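Local coordinates for predicted protein (Phaeodactylum tricornutum CCAP 1055/1, PDB 5Z5M) that probably carries out the last two steps of urate degradation, hydrolysing 5-hydroxyisourate and decarboxylating the product OHCU stereoselectively to (S)-allantoin, at residues A[285-288]-A[293-296]. Residues are numbered along the deposited sequence; the frame is centred on the assembly and turned at random.
Sequences PLLV and FSTY
Pro285 lays CG over one face of the Tyr296 ring, 3.9 Å from the ring centroid, in a CH-pi contact displaced toward the CZ rim. The tyrosine ring can reach the proline because Tyr296 CG stands between the backbone N and the carbonyl carbon (chi1 58°), which brings the ring back to the facing strand. The edge of the same ring, near its plane, meets a methyl of Leu287, with Leu287 CD1 4.0 Å from Tyr296 CE2. Beside this pair, the hydroxyl of Thr295 donates to the carbonyl of Pro285, OG1 to O 2.7 Å, approaching almost in line with the C=O bond; OG1 lies opposite the threonine N (chi1 -177°), directed at the neighbouring strand. A valine at Thr295 would probably leave the Pro285 carbonyl without this hydroxyl donor, and the two segments without their one hydrogen bond beyond the Leu287-Ser294 pair. Further along, Leu287 and Ser294 form an antiparallel hydrogen-bonded pair: Leu287 N reaches Ser294 O at 2.9 Å in a nearly straight bond (173°), while the return bond from Ser294 N to Leu287 O is more bent. Leu287 O also receives a CA-H...O contact from Phe293. Ser294 OG rests against Leu287 CB at 3.3 Å, on the sheet face that both residues share. On the other face, Leu286 CD1 approaches the Phe293 ring obliquely, 3.9 Å from Phe293 CD1, and Val288 CG2 lies by Phe293 CB. That face looks toward Ile269 and Leu271 of strand 268-275, and Leu286 and Val288 also touch Cys249 of helix 249-256. Leu287 packs on Tyr296 of a third subunit in the four-chain assembly. Strand 293-296 pairs antiparallel with a strand of a second subunit, an edge-to-edge continuation characteristic of the transthyretin/HIU hydrolase dimer.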
ATOM      1  N   PRO A 285      -9.492  -8.002  -2.138  1.00  8.34           N
ATOM      2  CA  PRO A 285      -8.899  -7.688  -3.435  1.00 10.14           C
ATOM      3  C   PRO A 285      -7.375  -7.811  -3.466  1.00 15.63           C
ATOM      4  O   PRO A 285      -6.738  -8.036  -2.434  1.00 16.32           O
ATOM      5  CB  PRO A 285      -9.313  -6.234  -3.646  1.00 12.77           C
ATOM      6  CG  PRO A 285      -9.286  -5.663  -2.269  1.00 12.27           C
ATOM      7  CD  PRO A 285      -9.686  -6.784  -1.326  1.00 11.79           C
ATOM      8  N   LEU A 286      -6.808  -7.647  -4.656  1.00 11.51           N
ATOM      9  CA  LEU A 286      -5.367  -7.599  -4.844  1.00  8.13           C
ATOM     10  C   LEU A 286      -4.979  -6.330  -5.611  1.00 12.57           C
ATOM     11  O   LEU A 286      -5.497  -6.071  -6.702  1.00 13.24           O
ATOM     12  CB  LEU A 286      -4.880  -8.846  -5.600  1.00  9.00           C
ATOM     13  CG  LEU A 286      -3.383  -8.918  -5.915  1.00  6.64           C
ATOM     14  CD1 LEU A 286      -2.585  -9.121  -4.630  1.00  6.40           C
ATOM     15  CD2 LEU A 286      -3.080 -10.016  -6.928  1.00 15.15           C
ATOM     16  N   LEU A 287      -4.080  -5.538  -5.032  1.00  7.02           N
ATOM     17  CA  LEU A 287      -3.447  -4.425  -5.735  1.00 10.36           C
ATOM     18  C   LEU A 287      -2.067  -4.900  -6.151  1.00 12.17           C
ATOM     19  O   LEU A 287      -1.293  -5.300  -5.296  1.00  9.40           O
ATOM     20  CB  LEU A 287      -3.342  -3.184  -4.842  1.00 14.26           C
ATOM     21  CG  LEU A 287      -4.568  -2.299  -4.583  1.00 25.88           C
ATOM     22  CD1 LEU A 287      -5.711  -3.067  -3.938  1.00 24.71           C
ATOM     23  CD2 LEU A 287      -4.170  -1.108  -3.719  1.00 27.70           C
ATOM     24  N   VAL A 288      -1.744  -4.886  -7.442  1.00  7.31           N
ATOM     25  CA  VAL A 288      -0.497  -5.532  -7.850  1.00  6.51           C
ATOM     26  C   VAL A 288       0.240  -4.855  -9.018  1.00  8.19           C
ATOM     27  O   VAL A 288      -0.377  -4.319  -9.936  1.00  8.33           O
ATOM     28  CB  VAL A 288      -0.765  -7.017  -8.210  1.00  8.16           C
ATOM     29  CG1 VAL A 288      -1.737  -7.136  -9.392  1.00 11.92           C
ATOM     30  CG2 VAL A 288       0.529  -7.759  -8.495  1.00 12.94           C
ATOM     31  N   PHE A 293       2.788  -5.659  -4.127  1.00  7.91           N
ATOM     32  CA  PHE A 293       1.382  -5.969  -4.019  1.00 13.34           C
ATOM     33  C   PHE A 293       0.861  -5.675  -2.622  1.00 11.24           C
ATOM     34  O   PHE A 293       1.629  -5.554  -1.659  1.00  4.94           O
ATOM     35  CB  PHE A 293       1.090  -7.426  -4.432  1.00 10.73           C
ATOM     36  CG  PHE A 293       1.523  -8.473  -3.439  1.00 13.47           C
ATOM     37  CD1 PHE A 293       0.635  -8.954  -2.491  1.00 14.84           C
ATOM     38  CD2 PHE A 293       2.784  -9.033  -3.507  1.00 16.13           C
ATOM     39  CE1 PHE A 293       1.015  -9.936  -1.594  1.00 18.38           C
ATOM     40  CE2 PHE A 293       3.170 -10.025  -2.617  1.00 18.63           C
ATOM     41  CZ  PHE A 293       2.289 -10.469  -1.654  1.00 20.71           C
ATOM     42  N   SER A 294      -0.453  -5.528  -2.535  1.00  8.29           N
ATOM     43  CA  SER A 294      -1.095  -5.245  -1.260  1.00  7.54           C
ATOM     44  C   SER A 294      -2.530  -5.746  -1.260  1.00 11.84           C
ATOM     45  O   SER A 294      -3.128  -5.999  -2.308  1.00 11.43           O
ATOM     46  CB  SER A 294      -1.062  -3.746  -0.954  1.00 12.84           C
ATOM     47  OG  SER A 294      -1.733  -3.004  -1.956  1.00 27.78           O
ATOM     48  N   THR A 295      -3.085  -5.886  -0.067  1.00  6.13           N
ATOM     49  CA  THR A 295      -4.460  -6.300   0.082  1.00  6.87           C
ATOM     50  C   THR A 295      -4.986  -5.733   1.389  1.00 11.22           C
ATOM     51  O   THR A 295      -4.222  -5.189   2.197  1.00  8.48           O
ATOM     52  CB  THR A 295      -4.605  -7.828   0.080  1.00  4.92           C
ATOM     53  OG1 THR A 295      -5.989  -8.179   0.169  1.00 13.75           O
ATOM     54  CG2 THR A 295      -3.876  -8.423   1.271  1.00 13.35           C
ATOM     55  N   TYR A 296      -6.291  -5.858   1.581  1.00  7.74           N
ATOM     56  CA  TYR A 296      -6.941  -5.381   2.796  1.00  7.56           C
ATOM     57  C   TYR A 296      -8.288  -6.068   2.975  1.00 11.32           C
ATOM     58  O   TYR A 296      -8.817  -6.664   2.036  1.00  9.98           O
ATOM     59  CB  TYR A 296      -7.129  -3.865   2.744  1.00  9.51           C
ATOM     60  CG  TYR A 296      -7.932  -3.385   1.550  1.00  9.95           C
ATOM     61  CD1 TYR A 296      -9.317  -3.276   1.616  1.00 18.61           C
ATOM     62  CD2 TYR A 296      -7.306  -3.026   0.361  1.00 22.17           C
ATOM     63  CE1 TYR A 296     -10.056  -2.831   0.536  1.00 19.98           C
ATOM     64  CE2 TYR A 296      -8.041  -2.580  -0.727  1.00 25.77           C
ATOM     65  CZ  TYR A 296      -9.413  -2.484  -0.632  1.00 30.79           C
ATOM     66  OH  TYR A 296     -10.151  -2.047  -1.707  1.00 34.19           O
TER